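Local atomic coordinates of caspase-3 (Porites astreoides, PDB entry 6WI4), a protein that probably cleaves proteins after aspartate residues as a cysteine protease of the caspase family, acting in the apoptosis of a reef-building coral. Residues Y200-G205 against D210-V215; A110-C115 against K123-Q128; V38-L43 against I56-T61. All coordinates share one frame; numbering follows the deposited sequence.

How the contacts relate
From the N terminus the three contacts follow one another in series, and none encloses another. Contact 3 comes first and closes the helix-to-strand connection, 36-49 to 53-58, at one edge of the six-stranded sheet. Contact 2 closes a short loop between the end of helix 105-110 and strand 123-128, over one face of the same sheet. Contact 1 pinches the long loop between helix 186-197 and strand 217-220, beside the bound peptide. Contacts 2 and 3 touch where Q128 packs on D39, with centres about 17 Å apart. Contacts 1 and 2 lie on opposite sides of the chain's centre, their own centres about 30 Å apart.

Contact 1: residues Y200-G205 against D210-V215; sequences YKSRTG and DSKRQV
This contact lies in the loop between helix 186-197 and strand 217-220 in the caspase fold, beside the bound peptide. The touching parts run nearly antiparallel. S202 is gripped at three atoms. Its N donates to K212 O at 2.8 Å, in the carbonyl plane. Its O accepts from S211 N. Its OG accepts from K212 N at 2.8 Å in an almost straight bond of 170°. OG can do this because chi1 of 66° sets it between the backbone N and the carbonyl carbon.

Further out, D210 OD1 takes two backbone N-H groups. T204 N meets D210 OD1 nearly head-on at 2.8 Å. G205 N reaches the same OD1 of D210 at 3.1 Å from above the carboxylate plane. At the other end, R213 NE donates to Y200 O at 2.9 Å, tilted from the carbonyl plane. The K201 chain lies alongside R213, with CE over one guanidinium face. K212 NZ turns elsewhere, to D137.

R203 N hydrogen-bonds an acidic side chain of the peptide, and S202 and T204 pack on it. The neighbouring bonds of S202 and T204 are consistent with a backbone held in place for the peptide. Two N-H dipoles on D210 OD1 would favour its charged form.

Contact 2: residues A110-C115 against K123-Q128; sequences AIFKDC and KMFFFQ
The rings of F112, in one of its two conformers, and F125 meet as an offset edge-to-face pair. F125 turns its edge toward the face of F112, with centroids 5.9 Å apart and planes at 65°. The closest atoms are F112 CD2 and F125 CZ, at 3.8 Å. CD2 lies near the plane of the F125 ring, at its edge, while CZ comes to the F112 ring obliquely and is also near CE2. Each ring has a further aromatic neighbour on strand 83-88. F112 meets F83, and F125 meets F85. F112 also touches F147 of strand 147-151.

The contact lies on one side of the central sheet of the caspase fold, where strand 123-128 runs parallel between strands 83-88 and 147-151. The loop after helix 105-110 folds back over that strand in two overlapping type I turns, A110 to K113 and F112 to C115. Both F112 and F125 direct CB toward the other segment, and all the touching residues are buried.

K123 runs past F112 beside the aromatic pair. Its chain bends at chi3 (-89°) and again at chi4, and its CD passes 4.1 Å from F112 O. It also makes a cation-pi contact with F147. NZ donates to L118 O and K121 O, outside the two segments. A water accepts from K123 NZ at 3.0 Å and donates to C115 O at 3.2 Å. The same water reaches F112 O weakly.

Contact 3: residues V38-L43 against I56-T61; sequences VDRDAL and IYNNQT
Helix 36-49 passes strand 53-58 with R40 and I56 as the nearest residues, their CA atoms 8.2 Å apart. Both belong to a beta-alpha-beta unit of the caspase fold, formed by strand 13-18, the helix and strand 53-58. The latter is an outermost strand of the sheet.

R40 carries the contact from the helix. Its CG stands anti to the backbone N (chi1 174°), which sends the chain toward the strand, and a bend at chi3 turns the guanidinium. The aliphatic part crosses I56 at about a right angle, with R40 CD 3.7 Å from I56 CG2. This is the apolar part of the contact.

At its end R40 is held from two directions. NE and NH1 both reach OD1 of D41, the next residue, side-on and from the same face of the carboxylate. R40 NE lies 3.0 Å from D41 OD1, in a salt bridge that NH1 shares. These bonds would fix the rotation of the guanidinium and leave NH2 turned to the strand, with D37 a long, weak second partner. N58 OD1 accepts from two donors, N18 ND2 of strand 13-18 and R40 NH2, so it joins both strands to the helix. R40 NH2 donates to N58 OD1 at 2.9 Å and 160°, within the guanidinium plane but 42° above the carbonyl plane of the amide.

Contact 1: residues Y200-G205 against D210-V215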
ATOM      1  N   TYR A 200       0.810  12.793 -13.967  1.00 15.68           N
ATOM      2  CA  TYR A 200      -0.176  12.075 -14.767  1.00 12.05           C
ATOM      3  C   TYR A 200      -1.413  12.937 -15.016  1.00 14.02           C
ATOM      4  O   TYR A 200      -1.816  13.743 -14.172  1.00 13.45           O
ATOM      5  CB  TYR A 200      -0.624  10.795 -14.052  1.00 12.18           C
ATOM      6  CG  TYR A 200       0.238   9.556 -14.179  1.00 18.57           C
ATOM      7  CD1 TYR A 200       1.276   9.313 -13.291  1.00 16.51           C
ATOM      8  CD2 TYR A 200      -0.052   8.586 -15.133  1.00 18.43           C
ATOM      9  CE1 TYR A 200       2.056   8.167 -13.388  1.00 18.66           C
ATOM     10  CE2 TYR A 200       0.715   7.437 -15.240  1.00 20.86           C
ATOM     11  CZ  TYR A 200       1.764   7.230 -14.364  1.00 22.19           C
ATOM     12  OH  TYR A 200       2.518   6.080 -14.469  1.00 30.76           O
ATOM     13  N   LYS A 201      -2.045  12.727 -16.172  1.00 12.88           N
ATOM     14  CA  LYS A 201      -3.364  13.283 -16.469  1.00 12.57           C
ATOM     15  C   LYS A 201      -4.245  12.155 -16.978  1.00 10.43           C
ATOM     16  O   LYS A 201      -3.808  11.372 -17.823  1.00 14.77           O
ATOM     17  CB  LYS A 201      -3.296  14.391 -17.531  1.00 15.69           C
ATOM     18  CG  LYS A 201      -2.636  15.669 -17.079  1.00 22.13           C
ATOM     19  CD  LYS A 201      -2.585  16.692 -18.214  1.00 25.90           C
ATOM     20  CE  LYS A 201      -1.834  17.950 -17.782  1.00 28.92           C
ATOM     21  NZ  LYS A 201      -1.682  18.894 -18.926  1.00 36.38           N
ATOM     22  N   SER A 202      -5.473  12.058 -16.478  1.00 11.66           N
ATOM     23  CA  SER A 202      -6.313  10.948 -16.912  1.00  8.78           C
ATOM     24  C   SER A 202      -6.678  11.106 -18.381  1.00 10.92           C
ATOM     25  O   SER A 202      -6.820  12.222 -18.892  1.00 12.73           O
ATOM     26  CB  SER A 202      -7.590  10.850 -16.081  1.00 11.34           C
ATOM     27  OG  SER A 202      -8.406  11.989 -16.313  1.00 12.16           O
ATOM     28  N   ARG A 203      -6.823   9.967 -19.050  1.00 11.94           N
ATOM     29  CA  ARG A 203      -7.216   9.884 -20.455  1.00 13.14           C
ATOM     30  C   ARG A 203      -8.440   8.980 -20.506  1.00 15.19           C
ATOM     31  O   ARG A 203      -8.311   7.750 -20.504  1.00 15.14           O
ATOM     32  CB  ARG A 203      -6.080   9.328 -21.303  1.00 14.25           C
ATOM     33  CG  ARG A 203      -4.967  10.288 -21.592  1.00 15.26           C
ATOM     34  CD  ARG A 203      -3.906   9.608 -22.468  1.00 21.66           C
ATOM     35  NE  ARG A 203      -4.513   8.711 -23.460  1.00 22.01           N
ATOM     36  CZ  ARG A 203      -4.668   9.001 -24.752  1.00 26.41           C
ATOM     37  NH1 ARG A 203      -5.236   8.120 -25.564  1.00 21.92           N
ATOM     38  NH2 ARG A 203      -4.258  10.167 -25.238  1.00 19.96           N
ATOM     39  N   THR A 204      -9.630   9.583 -20.510  1.00 11.76           N
ATOM     40  CA  THR A 204     -10.871   8.833 -20.551  1.00 12.04           C
ATOM     41  C   THR A 204     -11.734   9.151 -21.750  1.00 11.07           C
ATOM     42  O   THR A 204     -12.599   8.340 -22.088  1.00 15.43           O
ATOM     43  CB  THR A 204     -11.719   9.094 -19.298  1.00 12.12           C
ATOM     44  OG1 THR A 204     -12.162  10.454 -19.315  1.00 13.26           O
ATOM     45  CG2 THR A 204     -10.913   8.833 -18.016  1.00 15.23           C
ATOM     46  N   GLY A 205     -11.535  10.298 -22.385  1.00 11.27           N
ATOM     47  CA  GLY A 205     -12.435  10.763 -23.427  1.00 11.18           C
ATOM     48  C   GLY A 205     -13.776  11.260 -22.934  1.00 13.37           C
ATOM     49  O   GLY A 205     -14.615  11.651 -23.753  1.00 11.89           O
ATOM     50  N   ASP A 210     -12.052  13.470 -17.674  1.00 15.76           N
ATOM     51  CA  ASP A 210     -10.844  13.530 -18.479  1.00 13.18           C
ATOM     52  C   ASP A 210      -9.882  14.602 -17.980  1.00 14.92           C
ATOM     53  O   ASP A 210     -10.284  15.634 -17.433  1.00 16.98           O
ATOM     54  CB  ASP A 210     -11.209  13.802 -19.936  1.00 13.57           C
ATOM     55  CG  ASP A 210     -10.062  13.542 -20.880  1.00 22.44           C
ATOM     56  OD1 ASP A 210      -9.668  12.371 -21.024  1.00 18.30           O
ATOM     57  OD2 ASP A 210      -9.559  14.516 -21.476  1.00 31.40           O
ATOM     58  N   SER A 211      -8.589  14.333 -18.173  1.00 14.49           N
ATOM     59  CA  SER A 211      -7.506  15.253 -17.828  1.00 10.15           C
ATOM     60  C   SER A 211      -7.482  15.604 -16.347  1.00 11.54           C
ATOM     61  O   SER A 211      -7.124  16.720 -15.971  1.00 19.04           O
ATOM     62  CB  SER A 211      -7.560  16.534 -18.672  1.00 16.05           C
ATOM     63  OG  SER A 211      -7.415  16.203 -20.040  1.00 24.76           O
ATOM     64  N   LYS A 212      -7.833  14.652 -15.493  1.00 12.55           N
ATOM     65  CA  LYS A 212      -7.818  14.863 -14.052  1.00 11.36           C
ATOM     66  C   LYS A 212      -6.504  14.350 -13.478  1.00 11.97           C
ATOM     67  O   LYS A 212      -5.761  13.617 -14.132  1.00 11.99           O
ATOM     68  CB  LYS A 212      -9.013  14.190 -13.370  1.00 13.41           C
ATOM     69  CG  LYS A 212     -10.365  14.635 -13.939  1.00 13.86           C
ATOM     70  CD  LYS A 212     -10.577  16.139 -13.798  1.00 16.63           C
ATOM     71  CE  LYS A 212     -12.019  16.478 -14.161  1.00 21.73           C
ATOM     72  NZ  LYS A 212     -12.353  17.912 -13.945  1.00 27.93           N
ATOM     73  N   ARG A 213      -6.210  14.774 -12.255  1.00 11.66           N
ATOM     74  CA  ARG A 213      -4.859  14.699 -11.705  1.00 11.83           C
ATOM     75  C   ARG A 213      -4.843  13.862 -10.428  1.00  9.62           C
ATOM     76  O   ARG A 213      -5.882  13.422  -9.930  1.00 12.15           O
ATOM     77  CB  ARG A 213      -4.321  16.107 -11.430  1.00 13.81           C
ATOM     78  CG  ARG A 213      -4.589  17.098 -12.570  1.00 14.94           C
ATOM     79  CD  ARG A 213      -3.879  16.689 -13.861  1.00 14.23           C
ATOM     80  NE  ARG A 213      -2.450  16.553 -13.645  1.00 13.49           N
ATOM     81  CZ  ARG A 213      -1.591  17.565 -13.563  1.00 15.54           C
ATOM     82  NH1 ARG A 213      -0.315  17.316 -13.319  1.00 16.73           N
ATOM     83  NH2 ARG A 213      -1.998  18.824 -13.728  1.00 16.00           N
ATOM     84  N   GLN A 214      -3.639  13.664  -9.890  1.00 10.87           N
ATOM     85  CA  GLN A 214      -3.489  12.907  -8.654  1.00 10.44           C
ATOM     86  C   GLN A 214      -2.209  13.317  -7.939  1.00  9.08           C
ATOM     87  O   GLN A 214      -1.226  13.712  -8.564  1.00 11.98           O
ATOM     88  CB  GLN A 214      -3.481  11.402  -8.937  1.00 10.18           C
ATOM     89  CG  GLN A 214      -3.600  10.518  -7.708  1.00  9.33           C
ATOM     90  CD  GLN A 214      -3.884   9.086  -8.094  1.00 12.67           C
ATOM     91  OE1 GLN A 214      -4.699   8.827  -8.985  1.00 11.50           O
ATOM     92  NE2 GLN A 214      -3.206   8.141  -7.441  1.00  9.12           N
ATOM     93  N   VAL A 215      -2.252  13.208  -6.608  1.00  9.45           N
ATOM     94  CA  VAL A 215      -1.137  13.467  -5.705  1.00 10.05           C
ATOM     95  C   VAL A 215      -1.160  12.333  -4.699  1.00  9.31           C
ATOM     96  O   VAL A 215      -2.225  12.030  -4.158  1.00 10.09           O
ATOM     97  CB  VAL A 215      -1.314  14.823  -4.987  1.00 11.54           C
ATOM     98  CG1 VAL A 215      -0.330  14.999  -3.869  1.00 11.51           C
ATOM     99  CG2 VAL A 215      -1.214  15.974  -5.984  1.00 12.64           C
TER
HETATM  100  O   HOH W   1      -1.271  14.190 -11.518  1.00 13.86           O
HETATM  101  O   HOH W   2      -5.834  13.806 -20.814  1.00 25.68           O

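Contact 2: residues A110-C115 against K123-Q128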
ATOM      1  N   ALA A 110      -4.786  -1.178  13.552  1.00 30.32           N
ATOM      2  CA  ALA A 110      -4.817  -1.215  15.011  1.00 33.58           C
ATOM      3  C   ALA A 110      -4.268  -2.527  15.552  1.00 33.29           C
ATOM      4  O   ALA A 110      -3.504  -2.531  16.525  1.00 40.54           O
ATOM      5  CB  ALA A 110      -6.247  -0.998  15.509  1.00 36.22           C
ATOM      6  N   ILE A 111      -4.629  -3.648  14.925  1.00 33.49           N
ATOM      7  CA  ILE A 111      -4.265  -4.964  15.434  1.00 36.71           C
ATOM      8  C   ILE A 111      -2.753  -5.185  15.483  1.00 31.42           C
ATOM      9  O   ILE A 111      -2.297  -6.141  16.115  1.00 41.00           O
ATOM     10  CB  ILE A 111      -4.975  -6.049  14.590  1.00 37.01           C
ATOM     11  CG1 ILE A 111      -4.857  -7.429  15.241  1.00 42.47           C
ATOM     12  CG2 ILE A 111      -4.429  -6.075  13.175  1.00 30.54           C
ATOM     13  CD1 ILE A 111      -6.060  -8.315  15.005  1.00 37.07           C
ATOM     14  N   PHE A 112      -1.957  -4.288  14.896  1.00 35.00           N
ATOM     15  CA  PHE A 112      -0.505  -4.420  14.898  0.50 31.06           C
ATOM     16  C   PHE A 112       0.192  -3.506  15.896  1.00 33.90           C
ATOM     17  O   PHE A 112       1.403  -3.655  16.106  1.00 33.37           O
ATOM     18  CB  PHE A 112       0.050  -4.148  13.497  0.50 29.76           C
ATOM     19  CG  PHE A 112      -0.345  -5.176  12.488  0.50 25.91           C
ATOM     20  CD1 PHE A 112       0.315  -6.390  12.429  0.50 27.90           C
ATOM     21  CD2 PHE A 112      -1.383  -4.934  11.607  0.50 23.76           C
ATOM     22  CE1 PHE A 112      -0.047  -7.339  11.503  0.50 23.22           C
ATOM     23  CE2 PHE A 112      -1.753  -5.881  10.681  0.50 25.22           C
ATOM     24  CZ  PHE A 112      -1.083  -7.086  10.626  0.50 21.30           C
ATOM     25  N   LYS A 113      -0.527  -2.562  16.510  1.00 33.01           N
ATOM     26  CA  LYS A 113       0.109  -1.691  17.491  1.00 34.82           C
ATOM     27  C   LYS A 113       0.497  -2.445  18.756  1.00 38.67           C
ATOM     28  O   LYS A 113       1.355  -1.970  19.510  1.00 38.98           O
ATOM     29  CB  LYS A 113      -0.817  -0.523  17.839  1.00 34.44           C
ATOM     30  N   ASP A 114      -0.116  -3.605  19.002  1.00 39.98           N
ATOM     31  CA  ASP A 114       0.145  -4.413  20.187  1.00 39.26           C
ATOM     32  C   ASP A 114       0.730  -5.772  19.826  1.00 41.95           C
ATOM     33  O   ASP A 114       0.569  -6.735  20.584  1.00 45.34           O
ATOM     34  CB  ASP A 114      -1.139  -4.588  21.000  1.00 40.14           C
ATOM     35  CG  ASP A 114      -1.798  -3.266  21.339  1.00 47.58           C
ATOM     36  OD1 ASP A 114      -1.139  -2.423  21.987  1.00 42.43           O
ATOM     37  OD2 ASP A 114      -2.969  -3.064  20.947  1.00 44.15           O
ATOM     38  N   CYS A 115       1.388  -5.878  18.675  1.00 38.41           N
ATOM     39  CA  CYS A 115       2.048  -7.118  18.277  1.00 31.25           C
ATOM     40  C   CYS A 115       3.480  -7.008  18.790  1.00 26.25           C
ATOM     41  O   CYS A 115       4.303  -6.276  18.236  1.00 24.07           O
ATOM     42  CB  CYS A 115       1.952  -7.321  16.766  1.00 24.32           C
ATOM     43  SG  CYS A 115       3.097  -8.504  15.985  1.00 19.95           S
ATOM     44  N   LYS A 123       6.669  -0.986  10.197  1.00  9.65           N
ATOM     45  CA  LYS A 123       5.418  -1.599   9.766  1.00  7.92           C
ATOM     46  C   LYS A 123       4.893  -0.746   8.630  1.00 11.45           C
ATOM     47  O   LYS A 123       4.405   0.365   8.865  1.00 10.99           O
ATOM     48  CB  LYS A 123       4.424  -1.675  10.922  1.00 11.56           C
ATOM     49  CG  LYS A 123       4.957  -2.513  12.100  1.00 14.36           C
ATOM     50  CD  LYS A 123       4.196  -2.260  13.388  1.00 15.68           C
ATOM     51  CE  LYS A 123       4.786  -1.107  14.216  1.00 15.80           C
ATOM     52  NZ  LYS A 123       6.047  -1.486  14.928  1.00 15.99           N
ATOM     53  N   MET A 124       5.017  -1.252   7.411  1.00  9.09           N
ATOM     54  CA  MET A 124       4.725  -0.489   6.202  1.00  9.28           C
ATOM     55  C   MET A 124       3.383  -0.916   5.634  1.00  9.44           C
ATOM     56  O   MET A 124       3.154  -2.107   5.414  1.00 11.87           O
ATOM     57  CB  MET A 124       5.814  -0.704   5.158  1.00 10.44           C
ATOM     58  CG  MET A 124       7.185  -0.220   5.584  1.00 10.63           C
ATOM     59  SD  MET A 124       8.477  -0.888   4.523  1.00 13.59           S
ATOM     60  CE  MET A 124       8.974  -2.309   5.502  1.00 11.92           C
ATOM     61  N   PHE A 125       2.519   0.054   5.358  1.00  8.83           N
ATOM     62  CA  PHE A 125       1.230  -0.200   4.729  1.00  8.81           C
ATOM     63  C   PHE A 125       1.157   0.564   3.416  1.00 11.13           C
ATOM     64  O   PHE A 125       1.467   1.759   3.378  1.00 13.14           O
ATOM     65  CB  PHE A 125       0.094   0.217   5.663  1.00 10.29           C
ATOM     66  CG  PHE A 125      -0.066  -0.690   6.830  1.00 10.98           C
ATOM     67  CD1 PHE A 125       0.839  -0.663   7.875  1.00 12.01           C
ATOM     68  CD2 PHE A 125      -1.100  -1.608   6.869  1.00 13.88           C
ATOM     69  CE1 PHE A 125       0.704  -1.525   8.951  1.00 15.30           C
ATOM     70  CE2 PHE A 125      -1.233  -2.468   7.934  1.00 13.33           C
ATOM     71  CZ  PHE A 125      -0.331  -2.422   8.978  1.00 13.25           C
ATOM     72  N   PHE A 126       0.777  -0.126   2.341  1.00  7.42           N
ATOM     73  CA  PHE A 126       0.622   0.479   1.024  1.00  8.47           C
ATOM     74  C   PHE A 126      -0.819   0.317   0.569  1.00 10.97           C
ATOM     75  O   PHE A 126      -1.359  -0.792   0.604  1.00 11.01           O
ATOM     76  CB  PHE A 126       1.550  -0.166  -0.010  1.00  9.88           C
ATOM     77  CG  PHE A 126       3.005  -0.102   0.344  1.00  9.23           C
ATOM     78  CD1 PHE A 126       3.586  -1.079   1.138  1.00  8.19           C
ATOM     79  CD2 PHE A 126       3.802   0.921  -0.155  1.00 10.30           C
ATOM     80  CE1 PHE A 126       4.935  -1.028   1.455  1.00 10.60           C
ATOM     81  CE2 PHE A 126       5.154   0.980   0.167  1.00 11.46           C
ATOM     82  CZ  PHE A 126       5.718  -0.001   0.966  1.00 11.75           C
ATOM     83  N   PHE A 127      -1.429   1.405   0.108  1.00  8.00           N
ATOM     84  CA  PHE A 127      -2.833   1.389  -0.293  1.00  8.06           C
ATOM     85  C   PHE A 127      -2.973   1.896  -1.715  1.00 10.12           C
ATOM     86  O   PHE A 127      -2.573   3.028  -2.009  1.00 10.55           O
ATOM     87  CB  PHE A 127      -3.684   2.272   0.620  1.00  9.89           C
ATOM     88  CG  PHE A 127      -3.650   1.887   2.055  1.00 10.24           C
ATOM     89  CD1 PHE A 127      -4.468   0.882   2.530  1.00 12.83           C
ATOM     90  CD2 PHE A 127      -2.806   2.527   2.940  1.00 11.22           C
ATOM     91  CE1 PHE A 127      -4.431   0.513   3.871  1.00 12.03           C
ATOM     92  CE2 PHE A 127      -2.779   2.174   4.290  1.00 12.64           C
ATOM     93  CZ  PHE A 127      -3.594   1.168   4.750  1.00 11.91           C
ATOM     94  N   GLN A 128      -3.586   1.091  -2.586  1.00  9.22           N
ATOM     95  CA  GLN A 128      -4.100   1.566  -3.864  1.00  8.46           C
ATOM     96  C   GLN A 128      -5.616   1.410  -3.786  1.00  9.12           C
ATOM     97  O   GLN A 128      -6.136   0.294  -3.873  1.00 10.65           O
ATOM     98  CB  GLN A 128      -3.511   0.799  -5.043  1.00  8.68           C
ATOM     99  CG  GLN A 128      -4.213   1.084  -6.376  1.00  9.61           C
ATOM    100  CD  GLN A 128      -4.236   2.563  -6.734  1.00 10.97           C
ATOM    101  OE1 GLN A 128      -3.232   3.268  -6.596  1.00 10.28           O
ATOM    102  NE2 GLN A 128      -5.384   3.037  -7.212  1.00 10.99           N
TER
HETATM  103  O   HOH W   3       4.665  -3.339  16.908  1.00 27.39           O

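Contact 3: residues V38-L43 against I56-T61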
ATOM      1  N   VAL A  38      -1.914  -6.517 -12.834  1.00 11.96           N
ATOM      2  CA  VAL A  38      -0.613  -5.958 -13.183  1.00 11.58           C
ATOM      3  C   VAL A  38       0.058  -5.371 -11.946  1.00 10.17           C
ATOM      4  O   VAL A  38       1.262  -5.556 -11.725  1.00 12.45           O
ATOM      5  CB  VAL A  38      -0.777  -4.903 -14.295  1.00 13.53           C
ATOM      6  CG1 VAL A  38       0.554  -4.254 -14.623  1.00 14.59           C
ATOM      7  CG2 VAL A  38      -1.380  -5.534 -15.546  1.00 15.05           C
ATOM      8  N   ASP A  39      -0.715  -4.651 -11.126  1.00  8.97           N
ATOM      9  CA  ASP A  39      -0.194  -4.101  -9.878  1.00  9.51           C
ATOM     10  C   ASP A  39       0.212  -5.208  -8.913  1.00  8.93           C
ATOM     11  O   ASP A  39       1.264  -5.132  -8.272  1.00 10.38           O
ATOM     12  CB  ASP A  39      -1.247  -3.223  -9.201  1.00  8.79           C
ATOM     13  CG  ASP A  39      -1.356  -1.830  -9.789  1.00 10.86           C
ATOM     14  OD1 ASP A  39      -0.626  -1.465 -10.735  1.00 12.59           O
ATOM     15  OD2 ASP A  39      -2.208  -1.087  -9.264  1.00 14.33           O
ATOM     16  N   ARG A  40      -0.646  -6.225  -8.759  1.00  8.77           N
ATOM     17  CA  ARG A  40      -0.337  -7.337  -7.865  1.00  8.59           C
ATOM     18  C   ARG A  40       0.980  -7.990  -8.253  1.00  7.84           C
ATOM     19  O   ARG A  40       1.856  -8.211  -7.406  1.00  9.93           O
ATOM     20  CB  ARG A  40      -1.469  -8.364  -7.901  1.00 10.48           C
ATOM     21  CG  ARG A  40      -1.189  -9.637  -7.102  1.00  9.91           C
ATOM     22  CD  ARG A  40      -2.092 -10.784  -7.585  1.00 12.12           C
ATOM     23  NE  ARG A  40      -1.770 -11.172  -8.955  1.00 12.31           N
ATOM     24  CZ  ARG A  40      -2.564 -11.905  -9.723  1.00 13.74           C
ATOM     25  NH1 ARG A  40      -2.190 -12.215 -10.962  1.00 15.81           N
ATOM     26  NH2 ARG A  40      -3.727 -12.328  -9.255  1.00 17.62           N
ATOM     27  N   ASP A  41       1.151  -8.275  -9.545  1.00 10.21           N
ATOM     28  CA  ASP A  41       2.368  -8.946  -9.979  1.00 11.18           C
ATOM     29  C   ASP A  41       3.586  -8.049  -9.794  1.00  9.44           C
ATOM     30  O   ASP A  41       4.663  -8.533  -9.419  1.00 11.13           O
ATOM     31  CB  ASP A  41       2.234  -9.388 -11.437  1.00 13.43           C
ATOM     32  CG  ASP A  41       1.205 -10.488 -11.632  1.00 13.87           C
ATOM     33  OD1 ASP A  41       0.732 -11.073 -10.632  1.00 16.61           O
ATOM     34  OD2 ASP A  41       0.888 -10.776 -12.807  1.00 17.77           O
ATOM     35  N   ALA A  42       3.439  -6.738 -10.038  1.00  9.60           N
ATOM     36  CA  ALA A  42       4.563  -5.831  -9.851  1.00 10.68           C
ATOM     37  C   ALA A  42       4.962  -5.732  -8.380  1.00 10.44           C
ATOM     38  O   ALA A  42       6.153  -5.721  -8.055  1.00 10.97           O
ATOM     39  CB  ALA A  42       4.216  -4.448 -10.407  1.00 10.22           C
ATOM     40  N   LEU A  43       3.984  -5.645  -7.476  1.00  9.48           N
ATOM     41  CA  LEU A  43       4.318  -5.573  -6.054  1.00  9.12           C
ATOM     42  C   LEU A  43       4.957  -6.859  -5.573  1.00  8.79           C
ATOM     43  O   LEU A  43       5.865  -6.828  -4.734  1.00 10.84           O
ATOM     44  CB  LEU A  43       3.070  -5.293  -5.222  1.00 10.82           C
ATOM     45  CG  LEU A  43       2.581  -3.858  -5.192  1.00 13.17           C
ATOM     46  CD1 LEU A  43       1.392  -3.783  -4.246  1.00 12.48           C
ATOM     47  CD2 LEU A  43       3.686  -2.897  -4.748  1.00 12.24           C
ATOM     48  N   ILE A  56       0.203 -13.744  -1.097  1.00  8.36           N
ATOM     49  CA  ILE A  56      -0.703 -13.116  -2.057  1.00  9.15           C
ATOM     50  C   ILE A  56      -2.089 -13.718  -1.907  1.00 11.73           C
ATOM     51  O   ILE A  56      -2.242 -14.945  -1.908  1.00 12.41           O
ATOM     52  CB  ILE A  56      -0.201 -13.274  -3.504  1.00 10.71           C
ATOM     53  CG1 ILE A  56       1.216 -12.723  -3.636  1.00 13.80           C
ATOM     54  CG2 ILE A  56      -1.155 -12.572  -4.477  1.00 15.17           C
ATOM     55  CD1 ILE A  56       1.859 -13.005  -4.976  1.00 14.67           C
ATOM     56  N   TYR A  57      -3.098 -12.852  -1.806  1.00 11.14           N
ATOM     57  CA  TYR A  57      -4.497 -13.246  -1.730  1.00 10.80           C
ATOM     58  C   TYR A  57      -5.301 -12.447  -2.740  1.00 13.91           C
ATOM     59  O   TYR A  57      -5.053 -11.249  -2.924  1.00 14.03           O
ATOM     60  CB  TYR A  57      -5.067 -13.003  -0.328  1.00 10.68           C
ATOM     61  CG  TYR A  57      -4.495 -13.898   0.754  1.00 13.03           C
ATOM     62  CD1 TYR A  57      -3.354 -13.542   1.472  1.00 15.03           C
ATOM     63  CD2 TYR A  57      -5.117 -15.092   1.070  1.00 17.55           C
ATOM     64  CE1 TYR A  57      -2.849 -14.386   2.475  1.00 14.37           C
ATOM     65  CE2 TYR A  57      -4.633 -15.924   2.057  1.00 22.18           C
ATOM     66  CZ  TYR A  57      -3.507 -15.574   2.752  1.00 21.06           C
ATOM     67  OH  TYR A  57      -3.067 -16.447   3.729  1.00 25.50           O
ATOM     68  N   ASN A  58      -6.267 -13.094  -3.389  1.00 10.57           N
ATOM     69  CA  ASN A  58      -7.120 -12.438  -4.372  1.00 11.72           C
ATOM     70  C   ASN A  58      -8.582 -12.490  -3.951  1.00 12.44           C
ATOM     71  O   ASN A  58      -9.050 -13.512  -3.447  1.00 14.61           O
ATOM     72  CB  ASN A  58      -6.971 -13.088  -5.752  1.00 11.27           C
ATOM     73  CG  ASN A  58      -5.552 -13.013  -6.280  1.00 13.93           C
ATOM     74  OD1 ASN A  58      -5.104 -11.955  -6.714  1.00 13.59           O
ATOM     75  ND2 ASN A  58      -4.841 -14.135  -6.251  1.00 14.94           N
ATOM     76  N   ASN A  59      -9.304 -11.389  -4.181  1.00 13.43           N
ATOM     77  CA  ASN A  59     -10.759 -11.314  -3.990  1.00 10.58           C
ATOM     78  C   ASN A  59     -11.185 -11.816  -2.607  1.00 14.60           C
ATOM     79  O   ASN A  59     -11.891 -12.819  -2.463  1.00 15.45           O
ATOM     80  CB  ASN A  59     -11.482 -12.086  -5.100  1.00 10.95           C
ATOM     81  CG  ASN A  59     -11.365 -11.416  -6.450  1.00 14.60           C
ATOM     82  OD1 ASN A  59     -11.055 -10.229  -6.552  1.00 13.24           O
ATOM     83  ND2 ASN A  59     -11.628 -12.176  -7.506  1.00 23.44           N
ATOM     84  N   GLN A  60     -10.755 -11.085  -1.581  1.00 13.49           N
ATOM     85  CA  GLN A  60     -11.020 -11.431  -0.189  1.00 13.08           C
ATOM     86  C   GLN A  60     -12.178 -10.618   0.372  1.00 12.21           C
ATOM     87  O   GLN A  60     -12.266  -9.410   0.142  1.00 11.45           O
ATOM     88  CB  GLN A  60      -9.776 -11.179   0.663  1.00 11.66           C
ATOM     89  CG  GLN A  60      -8.570 -11.980   0.197  1.00 12.62           C
ATOM     90  CD  GLN A  60      -8.736 -13.460   0.422  1.00 13.10           C
ATOM     91  OE1 GLN A  60      -8.732 -13.929   1.560  1.00 15.33           O
ATOM     92  NE2 GLN A  60      -8.873 -14.219  -0.669  1.00 15.13           N
ATOM     93  N   THR A  61     -13.058 -11.289   1.121  1.00 12.97           N
ATOM     94  CA  THR A  61     -14.111 -10.602   1.858  1.00 13.78           C
ATOM     95  C   THR A  61     -13.527  -9.834   3.036  1.00 12.29           C
ATOM     96  O   THR A  61     -12.357  -9.988   3.396  1.00 13.93           O
ATOM     97  CB  THR A  61     -15.142 -11.600   2.387  1.00 14.05           C
ATOM     98  OG1 THR A  61     -14.499 -12.495   3.305  1.00 15.90           O
ATOM     99  CG2 THR A  61     -15.757 -12.386   1.257  1.00 17.64           C
TER